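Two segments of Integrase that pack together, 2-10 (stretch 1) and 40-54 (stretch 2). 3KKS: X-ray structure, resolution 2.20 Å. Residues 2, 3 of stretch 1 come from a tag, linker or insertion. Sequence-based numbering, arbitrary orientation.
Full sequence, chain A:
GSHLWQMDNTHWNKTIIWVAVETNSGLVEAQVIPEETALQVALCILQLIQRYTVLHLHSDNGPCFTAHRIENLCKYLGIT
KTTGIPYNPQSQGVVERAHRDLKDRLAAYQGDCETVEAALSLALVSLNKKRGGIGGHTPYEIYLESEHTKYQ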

ATOM      1  N   SER A   2     -12.068   9.235  -0.954  1.00 43.06           N
ATOM      2  CA  SER A   2     -11.857   8.992  -2.378  1.00 40.94           C
ATOM      3  C   SER A   2     -11.279   7.600  -2.626  1.00 38.10           C
ATOM      4  O   SER A   2     -11.281   7.107  -3.757  1.00 37.18           O
ATOM      5  CB  SER A   2     -10.907  10.042  -2.941  1.00 43.10           C
ATOM      6  OG  SER A   2     -10.346   9.623  -4.173  1.00 47.07           O
ATOM      7  N   HIS A   3     -10.779   6.978  -1.564  1.00 34.51           N
ATOM      8  CA  HIS A   3     -10.203   5.639  -1.647  1.00 32.11           C
ATOM      9  C   HIS A   3      -9.177   5.524  -2.769  1.00 30.94           C
ATOM     10  O   HIS A   3      -9.240   4.622  -3.607  1.00 30.85           O
ATOM     11  CB  HIS A   3     -11.317   4.612  -1.837  1.00 30.99           C
ATOM     12  CG  HIS A   3     -12.327   4.618  -0.735  1.00 34.29           C
ATOM     13  ND1 HIS A   3     -12.078   4.067   0.508  1.00 35.00           N
ATOM     14  CD2 HIS A   3     -13.572   5.148  -0.665  1.00 34.31           C
ATOM     15  CE1 HIS A   3     -13.128   4.258   1.288  1.00 37.62           C
ATOM     16  NE2 HIS A   3     -14.047   4.911   0.602  1.00 36.84           N
ATOM     17  N   LEU A   4      -8.239   6.459  -2.796  1.00 27.93           N
ATOM     18  CA  LEU A   4      -7.188   6.426  -3.794  1.00 27.67           C
ATOM     19  C   LEU A   4      -5.982   5.779  -3.113  1.00 26.65           C
ATOM     20  O   LEU A   4      -5.562   6.199  -2.036  1.00 25.08           O
ATOM     21  CB  LEU A   4      -6.824   7.844  -4.248  1.00 29.49           C
ATOM     22  CG  LEU A   4      -5.797   8.011  -5.378  1.00 31.55           C
ATOM     23  CD1 LEU A   4      -5.643   9.489  -5.694  1.00 32.03           C
ATOM     24  CD2 LEU A   4      -4.453   7.440  -4.987  1.00 31.76           C
ATOM     25  N   TRP A   5      -5.431   4.751  -3.742  1.00 25.26           N
ATOM     26  CA  TRP A   5      -4.269   4.081  -3.190  1.00 24.37           C
ATOM     27  C   TRP A   5      -3.107   4.218  -4.155  1.00 25.28           C
ATOM     28  O   TRP A   5      -3.290   4.091  -5.361  1.00 24.34           O
ATOM     29  CB  TRP A   5      -4.537   2.589  -2.991  1.00 23.57           C
ATOM     30  CG  TRP A   5      -5.629   2.250  -2.030  1.00 21.24           C
ATOM     31  CD1 TRP A   5      -6.965   2.438  -2.207  1.00 20.45           C
ATOM     32  CD2 TRP A   5      -5.478   1.597  -0.760  1.00 21.15           C
ATOM     33  NE1 TRP A   5      -7.660   1.940  -1.128  1.00 22.67           N
ATOM     34  CE2 TRP A   5      -6.769   1.414  -0.225  1.00 19.01           C
ATOM     35  CE3 TRP A   5      -4.370   1.145  -0.025  1.00 17.77           C
ATOM     36  CZ2 TRP A   5      -6.994   0.798   1.013  1.00 20.46           C
ATOM     37  CZ3 TRP A   5      -4.585   0.533   1.205  1.00 18.57           C
ATOM     38  CH2 TRP A   5      -5.895   0.362   1.714  1.00 18.89           C
ATOM     39  N   GLN A   6      -1.915   4.486  -3.627  1.00 26.04           N
ATOM     40  CA  GLN A   6      -0.735   4.576  -4.466  1.00 26.84           C
ATOM     41  C   GLN A   6       0.159   3.396  -4.128  1.00 27.83           C
ATOM     42  O   GLN A   6       0.434   3.121  -2.955  1.00 27.72           O
ATOM     43  CB  GLN A   6       0.038   5.874  -4.240  1.00 28.72           C
ATOM     44  CG  GLN A   6       1.357   5.880  -4.999  1.00 30.74           C
ATOM     45  CD  GLN A   6       1.939   7.262  -5.178  1.00 35.46           C
ATOM     46  OE1 GLN A   6       3.130   7.408  -5.480  1.00 36.02           O
ATOM     47  NE2 GLN A   6       1.103   8.291  -5.006  1.00 33.10           N
ATOM     48  N   MET A   7       0.612   2.704  -5.162  1.00 26.26           N
ATOM     49  CA  MET A   7       1.445   1.536  -4.984  1.00 27.51           C
ATOM     50  C   MET A   7       2.835   1.707  -5.558  1.00 29.12           C
ATOM     51  O   MET A   7       3.040   2.442  -6.520  1.00 28.06           O
ATOM     52  CB  MET A   7       0.777   0.334  -5.642  1.00 27.46           C
ATOM     53  CG  MET A   7       0.435   0.556  -7.100  1.00 26.67           C
ATOM     54  SD  MET A   7      -0.358  -0.883  -7.861  1.00 28.93           S
ATOM     55  CE  MET A   7      -0.679  -0.201  -9.527  1.00 26.12           C
ATOM     56  N   ASP A   8       3.780   1.000  -4.952  1.00 31.05           N
ATOM     57  CA  ASP A   8       5.173   1.022  -5.365  1.00 33.51           C
ATOM     58  C   ASP A   8       5.818  -0.262  -4.874  1.00 32.95           C
ATOM     59  O   ASP A   8       5.336  -0.901  -3.938  1.00 31.12           O
ATOM     60  CB  ASP A   8       5.916   2.210  -4.739  1.00 36.17           C
ATOM     61  CG  ASP A   8       5.531   3.540  -5.359  1.00 40.09           C
ATOM     62  OD1 ASP A   8       5.811   3.735  -6.567  1.00 44.47           O
ATOM     63  OD2 ASP A   8       4.954   4.391  -4.640  1.00 38.82           O
ATOM     64  N   ASN A   9       6.901  -0.645  -5.531  1.00 32.94           N
ATOM     65  CA  ASN A   9       7.647  -1.818  -5.138  1.00 34.04           C
ATOM     66  C   ASN A   9       8.869  -1.280  -4.433  1.00 33.72           C
ATOM     67  O   ASN A   9       9.429  -0.268  -4.847  1.00 32.59           O
ATOM     68  CB  ASN A   9       8.069  -2.629  -6.358  1.00 34.22           C
ATOM     69  CG  ASN A   9       6.910  -3.338  -6.999  1.00 35.63           C
ATOM     70  OD1 ASN A   9       6.113  -3.976  -6.317  1.00 34.45           O
ATOM     71  ND2 ASN A   9       6.809  -3.242  -8.318  1.00 37.83           N
ATOM     72  N   THR A  10       9.267  -1.933  -3.353  1.00 33.21           N
ATOM     73  CA  THR A  10      10.443  -1.494  -2.630  1.00 34.11           C
ATOM     74  C   THR A  10      11.272  -2.709  -2.301  1.00 34.46           C
ATOM     75  O   THR A  10      10.863  -3.842  -2.543  1.00 34.28           O
ATOM     76  CB  THR A  10      10.089  -0.796  -1.312  1.00 34.52           C
ATOM     77  OG1 THR A  10       9.457  -1.735  -0.434  1.00 34.62           O
ATOM     78  CG2 THR A  10       9.156   0.366  -1.563  1.00 36.62           C
ATOM     79  N   GLN A  40       2.728 -10.737 -10.457  1.00 29.82           N
ATOM     80  CA  GLN A  40       2.728 -10.574  -9.012  1.00 29.13           C
ATOM     81  C   GLN A  40       1.928  -9.327  -8.663  1.00 27.73           C
ATOM     82  O   GLN A  40       1.062  -9.367  -7.789  1.00 30.08           O
ATOM     83  CB  GLN A  40       4.151 -10.450  -8.478  1.00 28.32           C
ATOM     84  CG  GLN A  40       4.986 -11.696  -8.689  1.00 31.93           C
ATOM     85  CD  GLN A  40       4.266 -12.947  -8.251  1.00 32.58           C
ATOM     86  OE1 GLN A  40       3.652 -12.983  -7.183  1.00 32.15           O
ATOM     87  NE2 GLN A  40       4.340 -13.988  -9.072  1.00 34.93           N
ATOM     88  N   VAL A  41       2.198  -8.227  -9.358  1.00 26.13           N
ATOM     89  CA  VAL A  41       1.469  -6.995  -9.098  1.00 25.67           C
ATOM     90  C   VAL A  41      -0.043  -7.206  -9.195  1.00 25.83           C
ATOM     91  O   VAL A  41      -0.797  -6.700  -8.365  1.00 27.02           O
ATOM     92  CB  VAL A  41       1.895  -5.873 -10.060  1.00 24.89           C
ATOM     93  CG1 VAL A  41       0.941  -4.681  -9.935  1.00 22.77           C
ATOM     94  CG2 VAL A  41       3.315  -5.427  -9.718  1.00 26.87           C
ATOM     95  N   ALA A  42      -0.484  -7.958 -10.200  1.00 25.21           N
ATOM     96  CA  ALA A  42      -1.905  -8.235 -10.382  1.00 23.81           C
ATOM     97  C   ALA A  42      -2.456  -8.994  -9.180  1.00 24.32           C
ATOM     98  O   ALA A  42      -3.559  -8.718  -8.714  1.00 26.31           O
ATOM     99  CB  ALA A  42      -2.118  -9.041 -11.649  1.00 23.16           C
ATOM    100  N   LEU A  43      -1.687  -9.958  -8.686  1.00 24.58           N
ATOM    101  CA  LEU A  43      -2.100 -10.740  -7.524  1.00 24.93           C
ATOM    102  C   LEU A  43      -2.266  -9.786  -6.328  1.00 24.65           C
ATOM    103  O   LEU A  43      -3.240  -9.878  -5.580  1.00 25.26           O
ATOM    104  CB  LEU A  43      -1.041 -11.804  -7.222  1.00 23.71           C
ATOM    105  CG  LEU A  43      -1.349 -13.266  -7.573  1.00 27.44           C
ATOM    106  CD1 LEU A  43      -2.346 -13.342  -8.698  1.00 23.96           C
ATOM    107  CD2 LEU A  43      -0.061 -13.990  -7.930  1.00 26.67           C
ATOM    108  N   CYS A  44      -1.316  -8.866  -6.169  1.00 22.61           N
ATOM    109  CA  CYS A  44      -1.364  -7.889  -5.090  1.00 23.05           C
ATOM    110  C   CYS A  44      -2.603  -6.998  -5.175  1.00 22.21           C
ATOM    111  O   CYS A  44      -3.250  -6.737  -4.162  1.00 20.44           O
ATOM    112  CB  CYS A  44      -0.107  -7.021  -5.102  1.00 23.65           C
ATOM    113  SG  CYS A  44       1.368  -7.866  -4.488  1.00 24.28           S
ATOM    114  N   ILE A  45      -2.929  -6.533  -6.379  1.00 23.71           N
ATOM    115  CA  ILE A  45      -4.107  -5.684  -6.568  1.00 24.98           C
ATOM    116  C   ILE A  45      -5.385  -6.453  -6.239  1.00 23.95           C
ATOM    117  O   ILE A  45      -6.294  -5.914  -5.622  1.00 23.68           O
ATOM    118  CB  ILE A  45      -4.202  -5.159  -8.022  1.00 25.42           C
ATOM    119  CG1 ILE A  45      -3.024  -4.229  -8.327  1.00 25.16           C
ATOM    120  CG2 ILE A  45      -5.512  -4.411  -8.225  1.00 22.93           C
ATOM    121  CD1 ILE A  45      -3.007  -3.730  -9.766  1.00 25.36           C
ATOM    122  N   LEU A  46      -5.456  -7.711  -6.661  1.00 25.71           N
ATOM    123  CA  LEU A  46      -6.632  -8.533  -6.384  1.00 25.52           C
ATOM    124  C   LEU A  46      -6.819  -8.716  -4.882  1.00 25.15           C
ATOM    125  O   LEU A  46      -7.950  -8.704  -4.392  1.00 27.04           O
ATOM    126  CB  LEU A  46      -6.518  -9.890  -7.091  1.00 23.00           C
ATOM    127  CG  LEU A  46      -6.851  -9.829  -8.594  1.00 24.27           C
ATOM    128  CD1 LEU A  46      -6.447 -11.113  -9.280  1.00 23.41           C
ATOM    129  CD2 LEU A  46      -8.336  -9.571  -8.787  1.00 23.86           C
ATOM    130  N   GLN A  47      -5.710  -8.878  -4.158  1.00 25.73           N
ATOM    131  CA  GLN A  47      -5.748  -9.023  -2.698  1.00 27.27           C
ATOM    132  C   GLN A  47      -6.221  -7.711  -2.065  1.00 26.26           C
ATOM    133  O   GLN A  47      -7.021  -7.705  -1.133  1.00 24.61           O
ATOM    134  CB  GLN A  47      -4.355  -9.335  -2.148  1.00 29.69           C
ATOM    135  CG  GLN A  47      -3.845 -10.759  -2.350  1.00 35.71           C
ATOM    136  CD  GLN A  47      -4.160 -11.677  -1.173  1.00 37.84           C
ATOM    137  OE1 GLN A  47      -4.055 -11.275  -0.011  1.00 37.77           O
ATOM    138  NE2 GLN A  47      -4.528 -12.921  -1.470  1.00 38.04           N
ATOM    139  N   LEU A  48      -5.706  -6.595  -2.576  1.00 25.94           N
ATOM    140  CA  LEU A  48      -6.069  -5.281  -2.061  1.00 25.86           C
ATOM    141  C   LEU A  48      -7.554  -5.009  -2.277  1.00 26.81           C
ATOM    142  O   LEU A  48      -8.252  -4.554  -1.371  1.00 25.19           O
ATOM    143  CB  LEU A  48      -5.260  -4.192  -2.766  1.00 25.86           C
ATOM    144  CG  LEU A  48      -5.330  -2.825  -2.081  1.00 25.76           C
ATOM    145  CD1 LEU A  48      -4.536  -2.869  -0.769  1.00 19.37           C
ATOM    146  CD2 LEU A  48      -4.768  -1.761  -3.000  1.00 24.40           C
ATOM    147  N   ILE A  49      -8.022  -5.293  -3.486  1.00 26.55           N
ATOM    148  CA  ILE A  49      -9.417  -5.074  -3.846  1.00 31.03           C
ATOM    149  C   ILE A  49     -10.308  -6.044  -3.068  1.00 30.56           C
ATOM    150  O   ILE A  49     -11.479  -5.773  -2.830  1.00 33.24           O
ATOM    151  CB  ILE A  49      -9.596  -5.238  -5.391  1.00 33.35           C
ATOM    152  CG1 ILE A  49     -10.430  -4.086  -5.942  1.00 34.72           C
ATOM    153  CG2 ILE A  49     -10.209  -6.598  -5.731  1.00 34.69           C
ATOM    154  CD1 ILE A  49     -11.847  -4.046  -5.423  1.00 38.75           C
ATOM    155  N   GLN A  50      -9.721  -7.158  -2.648  1.00 32.09           N
ATOM    156  CA  GLN A  50     -10.412  -8.192  -1.875  1.00 32.31           C
ATOM    157  C   GLN A  50     -10.681  -7.719  -0.446  1.00 32.41           C
ATOM    158  O   GLN A  50     -11.772  -7.908   0.093  1.00 33.00           O
ATOM    159  CB  GLN A  50      -9.535  -9.454  -1.830  1.00 32.71           C
ATOM    160  CG  GLN A  50      -9.853 -10.473  -0.728  1.00 32.05           C
ATOM    161  CD  GLN A  50      -8.686 -11.437  -0.466  1.00 36.71           C
ATOM    162  OE1 GLN A  50      -8.049 -11.949  -1.401  1.00 35.96           O
ATOM    163  NE2 GLN A  50      -8.405 -11.693   0.808  1.00 37.54           N
ATOM    164  N   ARG A  51      -9.671  -7.102   0.156  1.00 31.30           N
ATOM    165  CA  ARG A  51      -9.750  -6.629   1.531  1.00 30.46           C
ATOM    166  C   ARG A  51     -10.275  -5.206   1.735  1.00 28.56           C
ATOM    167  O   ARG A  51     -10.942  -4.924   2.722  1.00 28.32           O
ATOM    168  CB  ARG A  51      -8.366  -6.741   2.174  1.00 33.72           C
ATOM    169  CG  ARG A  51      -7.704  -8.097   1.960  1.00 38.82           C
ATOM    170  CD  ARG A  51      -6.284  -8.146   2.528  1.00 42.75           C
ATOM    171  NE  ARG A  51      -5.630  -9.429   2.258  1.00 47.31           N
ATOM    172  CZ  ARG A  51      -6.123 -10.609   2.621  1.00 48.97           C
ATOM    173  NH1 ARG A  51      -7.275 -10.673   3.275  1.00 51.81           N
ATOM    174  NH2 ARG A  51      -5.472 -11.727   2.327  1.00 52.89           N
ATOM    175  N   TYR A  52      -9.987  -4.315   0.799  1.00 25.42           N
ATOM    176  CA  TYR A  52     -10.392  -2.926   0.946  1.00 23.61           C
ATOM    177  C   TYR A  52     -11.195  -2.395  -0.233  1.00 23.75           C
ATOM    178  O   TYR A  52     -11.471  -3.103  -1.197  1.00 22.04           O
ATOM    179  CB  TYR A  52      -9.138  -2.060   1.092  1.00 24.69           C
ATOM    180  CG  TYR A  52      -8.214  -2.473   2.217  1.00 24.97           C
ATOM    181  CD1 TYR A  52      -8.366  -1.942   3.495  1.00 24.00           C
ATOM    182  CD2 TYR A  52      -7.177  -3.378   1.999  1.00 22.23           C
ATOM    183  CE1 TYR A  52      -7.509  -2.292   4.529  1.00 22.92           C
ATOM    184  CE2 TYR A  52      -6.313  -3.736   3.029  1.00 23.17           C
ATOM    185  CZ  TYR A  52      -6.486  -3.187   4.291  1.00 23.58           C
ATOM    186  OH  TYR A  52      -5.643  -3.520   5.322  1.00 25.49           O
ATOM    187  N   THR A  53     -11.559  -1.124  -0.135  1.00 23.37           N
ATOM    188  CA  THR A  53     -12.273  -0.447  -1.198  1.00 24.53           C
ATOM    189  C   THR A  53     -11.196   0.306  -1.966  1.00 25.59           C
ATOM    190  O   THR A  53     -10.440   1.086  -1.389  1.00 24.87           O
ATOM    191  CB  THR A  53     -13.284   0.562  -0.641  1.00 25.45           C
ATOM    192  OG1 THR A  53     -14.286  -0.138   0.104  1.00 25.64           O
ATOM    193  CG2 THR A  53     -13.940   1.342  -1.766  1.00 25.20           C
ATOM    194  N   VAL A  54     -11.107   0.048  -3.261  1.00 26.46           N
ATOM    195  CA  VAL A  54     -10.116   0.704  -4.091  1.00 27.56           C
ATOM    196  C   VAL A  54     -10.832   1.296  -5.287  1.00 28.86           C
ATOM    197  O   VAL A  54     -11.316   0.567  -6.154  1.00 28.36           O
ATOM    198  CB  VAL A  54      -9.063  -0.293  -4.595  1.00 27.54           C
ATOM    199  CG1 VAL A  54      -8.017   0.428  -5.435  1.00 24.03           C
ATOM    200  CG2 VAL A  54      -8.438  -1.003  -3.422  1.00 24.28           C
TER

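What forms the apolar centre of the contact? It is the indole of Trp5, which gives up 115 Å² to the other stretch, the largest share of any residue in a contact that buries 446 Å² in all. Its CA-to-CB bond points toward the helix and the loop after it, and chi1 in the m well (-62°) with chi2 at 70° sets the broad ring against them. Two methyl groups sit over the indole: Leu48 CD1 lies 4.2 Å from the centroid of the Trp5 six-membered ring, and Val54 CG2 lies 4.1 Å from that of the five-membered ring. They lie 21° and 26° off the ring normals, over the same face, so both are CH-pi contacts. A fused ring can serve both at once, one from the helix and one from the loop. Tyr52 adds a third apolar neighbour, its CB 3.6 Å from Trp5 CZ2; the two six-membered rings meet obliquely, with centroids 5.0 Å apart and planes at 53°.

How does the contact continue along the strand? Alternation does the work. Trp5, Met7 and Asn9 direct their CA-to-CB bonds toward the helix, whereas Leu4 points away and Gln6 and Asp8 make no contact with it. The strand and helix run at 140° to each other, their axes approaching to 11.2 Å, so side chains must bridge the gap. Met7 is suited to this: with chi2 and chi3 both t, its extended chain carries CE to 4.2 Å from Ile45 CD1. The CA-to-CB bond of Ile45 points sideways, but the end of its side chain comes nearer. Farther along the contact is looser: Asn9 ND2 is 4.4 Å from Val41 CG2, a van der Waals approach. Val41, Ile45 and Leu48 recur at intervals of three or four residues, which brings them to one side of the helix; Tyr52, just beyond its end, continues the row.

What happens where the chain leaves the helix? Tyr52 is the first residue to depart from helical phi/psi, and the chain beyond it runs close to the start of stretch 1, where the CA atoms of His3 and Val54 are 5.5 Å apart. His3, a residue from the expression tag, packs here as well. Thr53 CG2 sits over one face of its imidazole, 3.9 Å from the ring centroid and 14° off the normal. Threonine suits this place: its methyl meets the ring, and its OG1 is hydrogen-bonded elsewhere in the structure.

Where is the polar edge? It rests on one hydrogen bond: Trp5 NE1 donates to Thr53 O at 2.9 Å, with an angle of 148° at the hydrogen. The carbonyl lies at the indole edge, near the ring plane where the N-H points, so the same ring satisfies its polar atom while its face stays apolar. His3 ND1 is less fortunate, buried by the contact without a partner in the model.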